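Side-chain contacts in taurocyamine kinase (PDB 4WOD), which reversibly transfers a phosphate group between ATP and taurocyamine, as a duplicated member of the ATP:guanido phosphotransferase family: residues A59-S64 / A82-V87; N68-F73 / F267-L272; R484-R489 / P632-T637; I685-R690 / L696-E701. The protein carries 4 engineered substitutions. One frame throughout, in Å; residues are numbered along the deposited sequence.

Interaction 1: residues A59-S64 / A82-V87; sequences ALLPRS and ADYHKV. With ARG (arginine), chain B.
The CA atoms of L61 and Y84, nearest each other across the segments, stand 8.4 Å apart: 59-64 is an irregular loop, while 82-87 is the last turn of helix 74-84 and its exit. The helix ends in a Schellman motif, with K86 at positive phi, V87 N bonded to A82 O and K86 N to D83 O. Both leucines leave the loop toward the helix end and meet the Y84 ring differently. L61 sets CD1 over the ring face, a CH-pi contact 3.9 Å from the centroid and 10° off the normal. L60 brings CD2 to the ring edge, 3.7 Å from Y84 CE1. Y84 reaches them because its CG stands anti to the backbone N (chi1 -177°). The same loop grips the carboxylate of the bound arginine: L60 N donates almost straight to its O at 2.8 Å, and L61 N to its OXT at 3.0 Å. R63, bent at chi2, adds NH1 to OXT at 2.9 Å, with a weaker bond from NH2. R63 NH1 also donates to P62 O from above the carbonyl plane, which helps fix the guanidinium. L22 of helix 22-26 packs on L61 and Y84. Loop amides and an arginine holding the carboxylate form the N-terminal-domain share of the arginine pocket, which E222, C268, S270 and N271 complete, consistent with the guanidino-substrate site of phosphagen kinases.

Interaction 2: residues N68-F73 / F267-L272; sequences NAYETF and FCPSNL. With ARG (arginine), chain B.
Y70 carries this buried contact from the short helix 69-72, driving its hydroxyl end against the loop 267-272; its CG stands anti to the carbonyl carbon (chi1 -65°), which directs the ring at the loop. P269 lies across it at about a right angle, CG at the ring edge and 3.7 Å from Y70 OH. L272 comes from the opposite direction and approaches obliquely, its CD1 4.1 Å from Y70 CE1. The phenol OH also comes close to the backbone, 3.5 Å from P269 N, but its hydrogen-bond partner is T266 O, of the residue just before 267-272. The pocket lies farther out, where C268, the predicted active-site residue, S270 and N271 line the site of the bound arginine. R123, a predicted ATP-binding residue, donates to N271 OD1 and may so help orient that amide. F77 meets the Y70 ring edge-to-face and I81 packs on both Y70 and L272, so helix 74-84 flanks the contact, while the loop runs from strand 263-264 toward strand 277-283.

Interaction 3: residues R484-R489 / P632-T637; sequences RVRVGR and PSNLGT
R486 takes the hindered rotamer with CG between the backbone N and carbonyl carbon (chi1 66°) and bends again at chi2, which swings its guanidinium off strand 480-489 toward N634. From the loop, N634 comes to meet it with an unusual chi1 of -113°, away from the staggered positions. R486 NH1 donates nearly straight to N634 OD1 at 2.7 Å; the oxygen lies in the guanidinium plane, whereas the donor is tilted from the amide carbonyl plane. A second bond from R486 NH2 to the same OD1, 3.4 Å, is weak. The two flat groups are turned 42° apart. Farther along the strand, R489 points away at its CB but also bends at chi2, bringing its guanidinium back. Its NH1 donates to G488 O at 2.9 Å, and V487 CG2 covers part of one face. A water accepts from R489 NH2 at 2.7 Å and donates to T637 O at 2.6 Å, tying the strand to the loop, while V487 CG1 packs 3.9 Å from that same carbonyl O. Y627 makes a cation-pi contact with R489, and T637 OG1 bonds to R690 O. R486 belongs to the predicted ATP site, near R589 and R640; such a cluster of arginines on a central antiparallel sheet is characteristic of the nucleotide phosphate site in phosphagen kinases.

Interaction 4: residues I685-R690 / L696-E701; sequences ISNKRR and LQAAHE
R689 and E701 meet at about a right angle, and their end groups lie nearly coplanar, the planes 29° apart. R689 runs out with CG anti to the carbonyl carbon and then bends at chi3 (83°), which carries NH1 to E701 OE2 in a salt bridge; the modelled 2.3 Å is too short to be trusted. R689 CD passes 3.2 Å from E701 OE1. That oxygen also accepts from a water, 2.8 Å away, which in turn accepts from R689 N at 3.2 Å. E701 reaches across with its chain extended beyond CG. The contact joins the end of strand 682-687 to the C-terminal helix 695-715 in the catalytic domain, whose eight-stranded antiparallel sheet is flanked by helices. R690 NH1 donates to both N687 O and R689 O from above their carbonyl planes. N687, with CG between backbone N and carbonyl carbon (chi1 59°), rests CB 3.8 Å from A698 O. Its amide serves mainly strand 639-646: OD1 accepts from A641 N and ND2 donates to M639 O.

Overall arrangement
Interactions 1 and 2 share the bound arginine in the first repeat and touch directly, with H85 NE2 on P269 O and S64 OG on F267 O; together they bring the N-terminal helices to the loop carrying the predicted active-site residue C268. Interactions 3 and 4 lie on the opposite side of the chain's centre, about 56 and 61 Å from interaction 2 (centres), and join the second sheet, meeting where T637 OG1 bonds R690 O. Interaction 2 is fully buried and mostly apolar across its segments; interaction 1 is partly buried, combining leucine-tyrosine packing with carboxylate binding. Interaction 3 is also buried yet polar, an arginine-amide bond plus water, whereas partly buried interaction 4 rests on an ion pair and water.

Interaction 1: residues A59-S64 / A82-V87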
loop_
_atom_site.group_PDB
_atom_site.type_symbol
_atom_site.label_atom_id
_atom_site.label_comp_id
_atom_site.label_asym_id
_atom_site.label_seq_id
_atom_site.Cartn_x
_atom_site.Cartn_y
_atom_site.Cartn_z
ATOM N N ALA A 59 -3.799 5.739 18.269
ATOM C CA ALA A 59 -5.210 5.977 17.966
ATOM C C ALA A 59 -5.368 7.060 16.899
ATOM O O ALA A 59 -4.813 8.147 17.013
ATOM C CB ALA A 59 -5.961 6.356 19.230
ATOM N N LEU A 60 -6.148 6.756 15.871
ATOM C CA LEU A 60 -6.374 7.662 14.751
ATOM C C LEU A 60 -7.437 8.744 15.011
ATOM O O LEU A 60 -7.343 9.868 14.509
ATOM C CB LEU A 60 -6.788 6.839 13.535
ATOM C CG LEU A 60 -6.814 7.581 12.207
ATOM C CD1 LEU A 60 -5.418 8.085 11.908
ATOM C CD2 LEU A 60 -7.304 6.644 11.103
ATOM N N LEU A 61 -8.450 8.382 15.786
ATOM C CA LEU A 61 -9.659 9.192 15.956
ATOM C C LEU A 61 -9.901 9.638 17.400
ATOM O O LEU A 61 -9.436 8.998 18.330
ATOM C CB LEU A 61 -10.875 8.400 15.469
ATOM C CG LEU A 61 -10.892 8.105 13.969
ATOM C CD1 LEU A 61 -12.100 7.269 13.597
ATOM C CD2 LEU A 61 -10.866 9.390 13.168
ATOM N N PRO A 62 -10.628 10.754 17.587
ATOM C CA PRO A 62 -11.097 11.057 18.943
ATOM C C PRO A 62 -12.229 10.102 19.310
ATOM O O PRO A 62 -12.574 9.218 18.511
ATOM C CB PRO A 62 -11.625 12.492 18.837
ATOM C CG PRO A 62 -12.042 12.621 17.343
ATOM C CD PRO A 62 -10.991 11.796 16.609
ATOM N N ARG A 63 -12.834 10.294 20.472
ATOM C CA ARG A 63 -14.110 9.639 20.720
ATOM C C ARG A 63 -15.108 10.736 21.037
ATOM O O ARG A 63 -14.848 11.902 20.760
ATOM C CB ARG A 63 -13.989 8.589 21.838
ATOM C CG ARG A 63 -12.950 7.469 21.526
ATOM C CD ARG A 63 -13.399 6.542 20.350
ATOM N NE ARG A 63 -12.511 5.392 20.108
ATOM C CZ ARG A 63 -11.409 5.420 19.367
ATOM N NH1 ARG A 63 -11.009 6.547 18.781
ATOM N NH2 ARG A 63 -10.689 4.309 19.207
ATOM N N SER A 64 -16.256 10.389 21.599
ATOM C CA SER A 64 -17.235 11.420 21.908
ATOM C C SER A 64 -17.709 11.280 23.339
ATOM O O SER A 64 -18.053 10.187 23.781
ATOM C CB SER A 64 -18.417 11.368 20.928
ATOM O OG SER A 64 -18.878 10.044 20.746
ATOM N N ALA A 82 -15.102 14.058 7.802
ATOM C CA ALA A 82 -14.897 14.255 6.367
ATOM C C ALA A 82 -13.572 13.635 5.918
ATOM O O ALA A 82 -13.505 12.976 4.896
ATOM C CB ALA A 82 -14.945 15.745 6.011
ATOM N N ASP A 83 -12.534 13.817 6.719
ATOM C CA ASP A 83 -11.227 13.247 6.437
ATOM C C ASP A 83 -11.226 11.702 6.490
ATOM O O ASP A 83 -10.854 11.039 5.503
ATOM C CB ASP A 83 -10.210 13.836 7.425
ATOM C CG ASP A 83 -8.770 13.670 6.962
ATOM O OD1 ASP A 83 -8.429 12.599 6.413
ATOM O OD2 ASP A 83 -7.972 14.619 7.152
ATOM N N TYR A 84 -11.647 11.133 7.626
ATOM C CA TYR A 84 -11.635 9.684 7.824
ATOM C C TYR A 84 -12.518 8.939 6.828
ATOM O O TYR A 84 -12.134 7.889 6.286
ATOM C CB TYR A 84 -12.081 9.324 9.252
ATOM C CG TYR A 84 -12.004 7.835 9.520
ATOM C CD1 TYR A 84 -10.801 7.231 9.866
ATOM C CD2 TYR A 84 -13.129 7.033 9.406
ATOM C CE1 TYR A 84 -10.732 5.864 10.094
ATOM C CE2 TYR A 84 -13.063 5.683 9.632
ATOM C CZ TYR A 84 -11.871 5.106 9.976
ATOM O OH TYR A 84 -11.827 3.754 10.196
ATOM N N HIS A 85 -13.712 9.466 6.602
ATOM C CA HIS A 85 -14.665 8.781 5.739
ATOM C C HIS A 85 -14.519 9.207 4.274
ATOM O O HIS A 85 -15.319 8.800 3.419
ATOM C CB HIS A 85 -16.093 9.025 6.241
ATOM C CG HIS A 85 -16.409 8.287 7.500
ATOM N ND1 HIS A 85 -16.668 6.931 7.523
ATOM C CD2 HIS A 85 -16.485 8.705 8.785
ATOM C CE1 HIS A 85 -16.891 6.550 8.768
ATOM N NE2 HIS A 85 -16.796 7.608 9.551
ATOM N N LYS A 86 -13.490 10.010 4.007
ATOM C CA LYS A 86 -13.156 10.497 2.659
ATOM C C LYS A 86 -14.360 11.121 1.978
ATOM O O LYS A 86 -14.734 10.727 0.878
ATOM C CB LYS A 86 -12.597 9.370 1.786
ATOM C CG LYS A 86 -11.268 8.818 2.265
ATOM C CD LYS A 86 -11.123 7.370 1.844
ATOM C CE LYS A 86 -9.663 6.960 1.739
ATOM N NZ LYS A 86 -8.900 7.309 2.972
ATOM N N VAL A 87 -14.973 12.078 2.666
ATOM C CA VAL A 87 -16.167 12.740 2.179
ATOM C C VAL A 87 -15.715 13.890 1.306
ATOM O O VAL A 87 -14.989 14.779 1.767
ATOM C CB VAL A 87 -17.064 13.240 3.331
ATOM C CG1 VAL A 87 -18.274 13.997 2.797
ATOM C CG2 VAL A 87 -17.501 12.067 4.213
HETATM N N ARG B . -9.934 4.269 13.671
HETATM C CA ARG B . -10.037 4.285 15.104
HETATM C C ARG B . -8.859 4.834 15.888
HETATM O O ARG B . -7.695 4.438 15.637
HETATM C CB ARG B . -10.441 2.951 15.617
HETATM C CG ARG B . -11.914 2.737 15.530
HETATM C CD ARG B . -12.411 2.693 16.929
HETATM N NE ARG B . -13.826 2.474 16.942
HETATM C CZ ARG B . -14.402 1.575 17.690
HETATM N NH1 ARG B . -15.692 1.428 17.660
HETATM N NH2 ARG B . -13.668 0.808 18.448
HETATM O OXT ARG B . -9.258 5.677 16.705
#

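Interaction 2: residues N68-F73 / F267-L272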
loop_
_atom_site.group_PDB
_atom_site.type_symbol
_atom_site.label_atom_id
_atom_site.label_comp_id
_atom_site.label_asym_id
_atom_site.label_seq_id
_atom_site.Cartn_x
_atom_site.Cartn_y
_atom_site.Cartn_z
ATOM N N ASN A 68 -24.155 14.388 21.687
ATOM C CA ASN A 68 -24.232 15.778 21.278
ATOM C C ASN A 68 -22.884 16.385 20.965
ATOM O O ASN A 68 -22.813 17.578 20.605
ATOM C CB ASN A 68 -24.890 16.628 22.359
ATOM C CG ASN A 68 -26.306 16.229 22.624
ATOM O OD1 ASN A 68 -26.612 15.661 23.678
ATOM N ND2 ASN A 68 -27.195 16.519 21.677
ATOM N N ALA A 69 -21.820 15.603 21.156
ATOM C CA ALA A 69 -20.479 16.117 20.917
ATOM C C ALA A 69 -20.326 16.505 19.454
ATOM O O ALA A 69 -19.657 17.484 19.133
ATOM C CB ALA A 69 -19.425 15.110 21.303
ATOM N N TYR A 70 -20.938 15.730 18.560
ATOM C CA TYR A 70 -20.752 15.965 17.143
ATOM C C TYR A 70 -21.326 17.322 16.746
ATOM O O TYR A 70 -20.721 18.038 15.952
ATOM C CB TYR A 70 -21.371 14.827 16.319
ATOM C CG TYR A 70 -20.657 13.503 16.552
ATOM C CD1 TYR A 70 -19.416 13.267 15.982
ATOM C CD2 TYR A 70 -21.205 12.515 17.355
ATOM C CE1 TYR A 70 -18.745 12.095 16.187
ATOM C CE2 TYR A 70 -20.537 11.319 17.567
ATOM C CZ TYR A 70 -19.311 11.113 16.978
ATOM O OH TYR A 70 -18.624 9.936 17.172
ATOM N N GLU A 71 -22.463 17.691 17.324
ATOM C CA GLU A 71 -23.038 19.008 17.082
ATOM C C GLU A 71 -22.307 20.126 17.841
ATOM O O GLU A 71 -21.986 21.169 17.255
ATOM C CB GLU A 71 -24.514 19.012 17.454
ATOM C CG GLU A 71 -25.196 20.364 17.297
ATOM C CD GLU A 71 -25.041 20.970 15.898
ATOM O OE1 GLU A 71 -24.993 22.216 15.809
ATOM O OE2 GLU A 71 -24.975 20.215 14.897
ATOM N N THR A 72 -22.000 19.886 19.116
ATOM C CA THR A 72 -21.462 20.934 20.001
ATOM C C THR A 72 -20.064 21.353 19.573
ATOM O O THR A 72 -19.737 22.546 19.555
ATOM C CB THR A 72 -21.441 20.465 21.466
ATOM O OG1 THR A 72 -22.747 20.005 21.826
ATOM C CG2 THR A 72 -21.010 21.620 22.427
ATOM N N PHE A 73 -19.237 20.383 19.199
ATOM C CA PHE A 73 -17.899 20.710 18.683
ATOM C C PHE A 73 -17.786 20.417 17.188
ATOM O O PHE A 73 -16.804 19.845 16.701
ATOM C CB PHE A 73 -16.839 19.955 19.488
ATOM C CG PHE A 73 -17.089 19.982 20.976
ATOM C CD1 PHE A 73 -16.935 21.165 21.697
ATOM C CD2 PHE A 73 -17.468 18.834 21.656
ATOM C CE1 PHE A 73 -17.150 21.200 23.071
ATOM C CE2 PHE A 73 -17.695 18.858 23.038
ATOM C CZ PHE A 73 -17.532 20.049 23.748
ATOM N N PHE A 267 -20.134 6.055 19.458
ATOM C CA PHE A 267 -19.061 6.573 20.334
ATOM C C PHE A 267 -17.798 6.916 19.541
ATOM O O PHE A 267 -17.161 7.951 19.767
ATOM C CB PHE A 267 -18.756 5.547 21.428
ATOM C CG PHE A 267 -17.666 5.953 22.393
ATOM C CD1 PHE A 267 -17.829 7.016 23.262
ATOM C CD2 PHE A 267 -16.485 5.224 22.458
ATOM C CE1 PHE A 267 -16.820 7.360 24.170
ATOM C CE2 PHE A 267 -15.489 5.557 23.361
ATOM C CZ PHE A 267 -15.658 6.629 24.210
ATOM N N CYS A 268 -17.436 6.050 18.607
ATOM C CA CYS A 268 -16.277 6.313 17.759
ATOM C C CYS A 268 -16.754 6.759 16.390
ATOM O O CYS A 268 -17.688 6.161 15.838
ATOM C CB CYS A 268 -15.392 5.074 17.644
ATOM S SG CYS A 268 -13.981 5.279 16.552
ATOM N N PRO A 269 -16.136 7.821 15.843
ATOM C CA PRO A 269 -16.523 8.360 14.533
ATOM C C PRO A 269 -16.379 7.386 13.373
ATOM O O PRO A 269 -17.029 7.615 12.355
ATOM C CB PRO A 269 -15.572 9.549 14.338
ATOM C CG PRO A 269 -15.246 9.996 15.739
ATOM C CD PRO A 269 -15.172 8.702 16.540
ATOM N N SER A 270 -15.561 6.345 13.508
ATOM C CA SER A 270 -15.354 5.412 12.396
ATOM C C SER A 270 -16.608 4.603 12.053
ATOM O O SER A 270 -16.759 4.131 10.917
ATOM C CB SER A 270 -14.192 4.459 12.704
ATOM O OG SER A 270 -14.493 3.616 13.800
ATOM N N ASN A 271 -17.496 4.446 13.029
ATOM C CA ASN A 271 -18.707 3.629 12.876
ATOM C C ASN A 271 -20.009 4.407 12.722
ATOM O O ASN A 271 -21.073 3.880 13.029
ATOM C CB ASN A 271 -18.855 2.692 14.072
ATOM C CG ASN A 271 -17.871 1.542 14.025
ATOM O OD1 ASN A 271 -17.707 0.897 12.990
ATOM N ND2 ASN A 271 -17.203 1.291 15.138
ATOM N N LEU A 272 -19.925 5.653 12.268
ATOM C CA LEU A 272 -21.120 6.469 12.001
ATOM C C LEU A 272 -21.834 6.016 10.737
ATOM O O LEU A 272 -21.307 5.191 9.963
ATOM C CB LEU A 272 -20.731 7.945 11.862
ATOM C CG LEU A 272 -20.177 8.596 13.131
ATOM C CD1 LEU A 272 -19.538 9.963 12.790
ATOM C CD2 LEU A 272 -21.264 8.757 14.233
HETATM N N ARG B . -9.934 4.269 13.671
HETATM C CA ARG B . -10.037 4.285 15.104
HETATM C C ARG B . -8.859 4.834 15.888
HETATM O O ARG B . -7.695 4.438 15.637
HETATM C CB ARG B . -10.441 2.951 15.617
HETATM C CG ARG B . -11.914 2.737 15.530
HETATM C CD ARG B . -12.411 2.693 16.929
HETATM N NE ARG B . -13.826 2.474 16.942
HETATM C CZ ARG B . -14.402 1.575 17.690
HETATM N NH1 ARG B . -15.692 1.428 17.660
HETATM N NH2 ARG B . -13.668 0.808 18.448
HETATM O OXT ARG B . -9.258 5.677 16.705
#

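Interaction 3: residues R484-R489 / P632-T637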
loop_
_atom_site.group_PDB
_atom_site.type_symbol
_atom_site.label_atom_id
_atom_site.label_comp_id
_atom_site.label_asym_id
_atom_site.label_seq_id
_atom_site.Cartn_x
_atom_site.Cartn_y
_atom_site.Cartn_z
ATOM N N ARG A 484 27.397 12.143 -13.948
ATOM C CA ARG A 484 27.024 10.828 -13.487
ATOM C C ARG A 484 26.931 9.918 -14.714
ATOM O O ARG A 484 26.434 10.337 -15.766
ATOM C CB ARG A 484 25.681 10.905 -12.733
ATOM C CG ARG A 484 25.145 9.616 -12.053
ATOM C CD ARG A 484 23.695 9.883 -11.576
ATOM N NE ARG A 484 23.048 8.806 -10.809
ATOM C CZ ARG A 484 22.225 7.893 -11.330
ATOM N NH1 ARG A 484 21.973 7.886 -12.626
ATOM N NH2 ARG A 484 21.658 6.968 -10.555
ATOM N N VAL A 485 27.456 8.705 -14.604
ATOM C CA VAL A 485 27.142 7.660 -15.585
ATOM C C VAL A 485 26.795 6.403 -14.814
ATOM O O VAL A 485 27.475 6.049 -13.872
ATOM C CB VAL A 485 28.296 7.352 -16.577
ATOM C CG1 VAL A 485 27.797 6.399 -17.690
ATOM C CG2 VAL A 485 28.836 8.621 -17.183
ATOM N N ARG A 486 25.726 5.725 -15.209
ATOM C CA ARG A 486 25.411 4.458 -14.581
ATOM C C ARG A 486 25.102 3.382 -15.618
ATOM O O ARG A 486 24.806 3.695 -16.784
ATOM C CB ARG A 486 24.233 4.603 -13.613
ATOM C CG ARG A 486 22.902 4.954 -14.233
ATOM C CD ARG A 486 22.100 3.718 -14.713
ATOM N NE ARG A 486 20.749 4.087 -15.150
ATOM C CZ ARG A 486 20.078 3.513 -16.145
ATOM N NH1 ARG A 486 20.619 2.534 -16.856
ATOM N NH2 ARG A 486 18.851 3.932 -16.432
ATOM N N VAL A 487 25.147 2.129 -15.173
ATOM C CA VAL A 487 24.628 1.015 -15.977
ATOM C C VAL A 487 23.801 0.067 -15.127
ATOM O O VAL A 487 23.996 -0.016 -13.909
ATOM C CB VAL A 487 25.753 0.194 -16.659
ATOM C CG1 VAL A 487 26.485 1.027 -17.731
ATOM C CG2 VAL A 487 26.712 -0.366 -15.617
ATOM N N GLY A 488 22.875 -0.648 -15.770
ATOM C CA GLY A 488 22.234 -1.785 -15.142
ATOM C C GLY A 488 22.968 -3.077 -15.471
ATOM O O GLY A 488 23.565 -3.171 -16.534
ATOM N N ARG A 489 22.952 -4.052 -14.554
ATOM C CA ARG A 489 23.472 -5.402 -14.840
ATOM C C ARG A 489 22.624 -6.468 -14.154
ATOM O O ARG A 489 22.094 -6.262 -13.059
ATOM C CB ARG A 489 24.944 -5.568 -14.401
ATOM C CG ARG A 489 25.987 -4.777 -15.211
ATOM C CD ARG A 489 26.195 -5.353 -16.650
ATOM N NE ARG A 489 27.228 -4.651 -17.428
ATOM C CZ ARG A 489 27.034 -3.568 -18.179
ATOM N NH1 ARG A 489 25.835 -3.013 -18.273
ATOM N NH2 ARG A 489 28.055 -3.022 -18.835
ATOM N N PRO A 632 12.774 -3.838 -20.433
ATOM C CA PRO A 632 13.275 -3.847 -21.810
ATOM C C PRO A 632 13.749 -2.460 -22.258
ATOM O O PRO A 632 14.446 -2.351 -23.243
ATOM C CB PRO A 632 12.066 -4.309 -22.629
ATOM C CG PRO A 632 11.165 -4.976 -21.659
ATOM C CD PRO A 632 11.371 -4.276 -20.351
ATOM N N SER A 633 13.367 -1.414 -21.539
ATOM C CA SER A 633 13.794 -0.070 -21.882
ATOM C C SER A 633 15.298 0.120 -21.657
ATOM O O SER A 633 15.910 1.040 -22.227
ATOM C CB SER A 633 13.023 0.957 -21.051
ATOM O OG SER A 633 13.427 0.908 -19.692
ATOM N N ASN A 634 15.889 -0.738 -20.823
ATOM C CA ASN A 634 17.282 -0.551 -20.431
ATOM C C ASN A 634 18.289 -1.599 -20.899
ATOM O O ASN A 634 19.320 -1.808 -20.256
ATOM C CB ASN A 634 17.368 -0.417 -18.924
ATOM C CG ASN A 634 17.796 0.966 -18.513
ATOM O OD1 ASN A 634 18.969 1.316 -18.627
ATOM N ND2 ASN A 634 16.837 1.785 -18.069
ATOM N N LEU A 635 17.990 -2.237 -22.025
ATOM C CA LEU A 635 18.903 -3.139 -22.724
ATOM C C LEU A 635 20.056 -2.496 -23.514
ATOM O O LEU A 635 20.200 -1.279 -23.563
ATOM C CB LEU A 635 18.095 -3.988 -23.712
ATOM C CG LEU A 635 16.901 -4.740 -23.159
ATOM C CD1 LEU A 635 16.033 -5.234 -24.345
ATOM C CD2 LEU A 635 17.357 -5.910 -22.294
ATOM N N GLY A 636 20.860 -3.344 -24.152
ATOM C CA GLY A 636 21.973 -2.888 -24.971
ATOM C C GLY A 636 23.161 -2.529 -24.100
ATOM O O GLY A 636 23.825 -3.403 -23.554
ATOM N N THR A 637 23.410 -1.231 -23.970
ATOM C CA THR A 637 24.449 -0.727 -23.081
ATOM C C THR A 637 23.964 -0.660 -21.646
ATOM O O THR A 637 24.762 -0.709 -20.712
ATOM C CB THR A 637 24.888 0.685 -23.474
ATOM O OG1 THR A 637 23.767 1.569 -23.335
ATOM C CG2 THR A 637 25.406 0.714 -24.898
HETATM O O HOH W 1 27.298 -1.082 -20.583
#

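Interaction 4: residues I685-R690 / L696-E701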
loop_
_atom_site.group_PDB
_atom_site.type_symbol
_atom_site.label_atom_id
_atom_site.label_comp_id
_atom_site.label_asym_id
_atom_site.label_seq_id
_atom_site.Cartn_x
_atom_site.Cartn_y
_atom_site.Cartn_z
ATOM N N ILE A 685 20.131 16.431 -17.788
ATOM C CA ILE A 685 20.190 16.036 -19.194
ATOM C C ILE A 685 20.863 14.678 -19.336
ATOM O O ILE A 685 21.921 14.443 -18.760
ATOM C CB ILE A 685 20.967 17.067 -20.056
ATOM C CG1 ILE A 685 20.472 18.493 -19.789
ATOM C CG2 ILE A 685 20.858 16.722 -21.537
ATOM C CD1 ILE A 685 19.031 18.705 -20.172
ATOM N N SER A 686 20.261 13.778 -20.098
ATOM C CA SER A 686 20.897 12.480 -20.307
ATOM C C SER A 686 20.746 12.004 -21.749
ATOM O O SER A 686 19.877 12.481 -22.475
ATOM C CB SER A 686 20.318 11.444 -19.338
ATOM O OG SER A 686 18.906 11.378 -19.441
ATOM N N ASN A 687 21.599 11.076 -22.172
ATOM C CA ASN A 687 21.373 10.412 -23.449
ATOM C C ASN A 687 20.088 9.620 -23.380
ATOM O O ASN A 687 19.782 9.002 -22.356
ATOM C CB ASN A 687 22.538 9.498 -23.832
ATOM C CG ASN A 687 22.806 8.405 -22.800
ATOM O OD1 ASN A 687 23.278 8.683 -21.695
ATOM N ND2 ASN A 687 22.536 7.148 -23.171
ATOM N N LYS A 688 19.322 9.633 -24.459
ATOM C CA LYS A 688 18.108 8.840 -24.483
ATOM C C LYS A 688 18.374 7.399 -24.952
ATOM O O LYS A 688 17.733 6.462 -24.482
ATOM C CB LYS A 688 17.065 9.512 -25.368
ATOM C CG LYS A 688 15.646 9.072 -25.083
ATOM C CD LYS A 688 14.688 9.592 -26.143
ATOM C CE LYS A 688 15.375 9.734 -27.499
ATOM N NZ LYS A 688 14.529 9.196 -28.612
ATOM N N ARG A 689 19.335 7.215 -25.851
ATOM C CA ARG A 689 19.559 5.892 -26.428
ATOM C C ARG A 689 20.161 4.917 -25.424
ATOM O O ARG A 689 20.924 5.319 -24.541
ATOM C CB ARG A 689 20.461 5.994 -27.655
ATOM C CG ARG A 689 19.821 6.769 -28.806
ATOM C CD ARG A 689 20.829 7.039 -29.903
ATOM N NE ARG A 689 20.972 5.896 -30.792
ATOM C CZ ARG A 689 21.925 5.774 -31.708
ATOM N NH1 ARG A 689 22.844 6.723 -31.852
ATOM N NH2 ARG A 689 21.961 4.694 -32.474
ATOM N N ARG A 690 19.827 3.635 -25.571
ATOM C CA ARG A 690 20.417 2.569 -24.740
ATOM C C ARG A 690 20.904 1.412 -25.598
ATOM O O ARG A 690 21.921 0.773 -25.301
ATOM C CB ARG A 690 19.402 2.027 -23.727
ATOM C CG ARG A 690 18.865 3.056 -22.772
ATOM C CD ARG A 690 19.824 3.292 -21.618
ATOM N NE ARG A 690 19.198 4.166 -20.620
ATOM C CZ ARG A 690 19.174 5.493 -20.715
ATOM N NH1 ARG A 690 19.763 6.089 -21.746
ATOM N NH2 ARG A 690 18.576 6.224 -19.779
ATOM N N LEU A 696 30.681 3.779 -25.507
ATOM C CA LEU A 696 31.433 4.962 -25.909
ATOM C C LEU A 696 30.552 5.967 -26.665
ATOM O O LEU A 696 30.564 7.165 -26.367
ATOM C CB LEU A 696 32.630 4.543 -26.764
ATOM C CG LEU A 696 33.749 5.566 -26.938
ATOM C CD1 LEU A 696 34.285 6.008 -25.582
ATOM C CD2 LEU A 696 34.851 4.955 -27.779
ATOM N N GLN A 697 29.772 5.483 -27.626
ATOM C CA GLN A 697 28.893 6.372 -28.369
ATOM C C GLN A 697 27.823 6.960 -27.451
ATOM O O GLN A 697 27.496 8.145 -27.560
ATOM C CB GLN A 697 28.252 5.643 -29.562
ATOM C CG GLN A 697 29.269 5.211 -30.611
ATOM C CD GLN A 697 28.710 4.247 -31.650
ATOM O OE1 GLN A 697 27.862 3.392 -31.356
ATOM N NE2 GLN A 697 29.187 4.386 -32.881
ATOM N N ALA A 698 27.284 6.144 -26.548
ATOM C CA ALA A 698 26.270 6.622 -25.606
ATOM C C ALA A 698 26.791 7.816 -24.815
ATOM O O ALA A 698 26.133 8.846 -24.708
ATOM C CB ALA A 698 25.835 5.499 -24.657
ATOM N N ALA A 699 27.981 7.668 -24.252
ATOM C CA ALA A 699 28.556 8.741 -23.456
ATOM C C ALA A 699 28.942 9.933 -24.345
ATOM O O ALA A 699 28.839 11.084 -23.923
ATOM C CB ALA A 699 29.760 8.233 -22.669
ATOM N N HIS A 700 29.373 9.660 -25.575
ATOM C CA HIS A 700 29.773 10.739 -26.476
ATOM C C HIS A 700 28.564 11.526 -26.980
ATOM O O HIS A 700 28.641 12.744 -27.131
ATOM C CB HIS A 700 30.568 10.203 -27.660
ATOM C CG HIS A 700 31.260 11.271 -28.449
ATOM N ND1 HIS A 700 31.358 11.239 -29.823
ATOM C CD2 HIS A 700 31.887 12.404 -28.054
ATOM C CE1 HIS A 700 32.028 12.299 -30.239
ATOM N NE2 HIS A 700 32.356 13.024 -29.185
ATOM N N GLU A 701 27.453 10.831 -27.224
ATOM C CA GLU A 701 26.227 11.504 -27.619
ATOM C C GLU A 701 25.809 12.506 -26.546
ATOM O O GLU A 701 25.482 13.654 -26.870
ATOM C CB GLU A 701 25.096 10.506 -27.898
ATOM C CG GLU A 701 25.234 9.840 -29.256
ATOM C CD GLU A 701 23.982 9.120 -29.705
ATOM O OE1 GLU A 701 22.885 9.402 -29.167
ATOM O OE2 GLU A 701 24.098 8.270 -30.611
HETATM O O HOH W 2 21.145 9.573 -26.925
#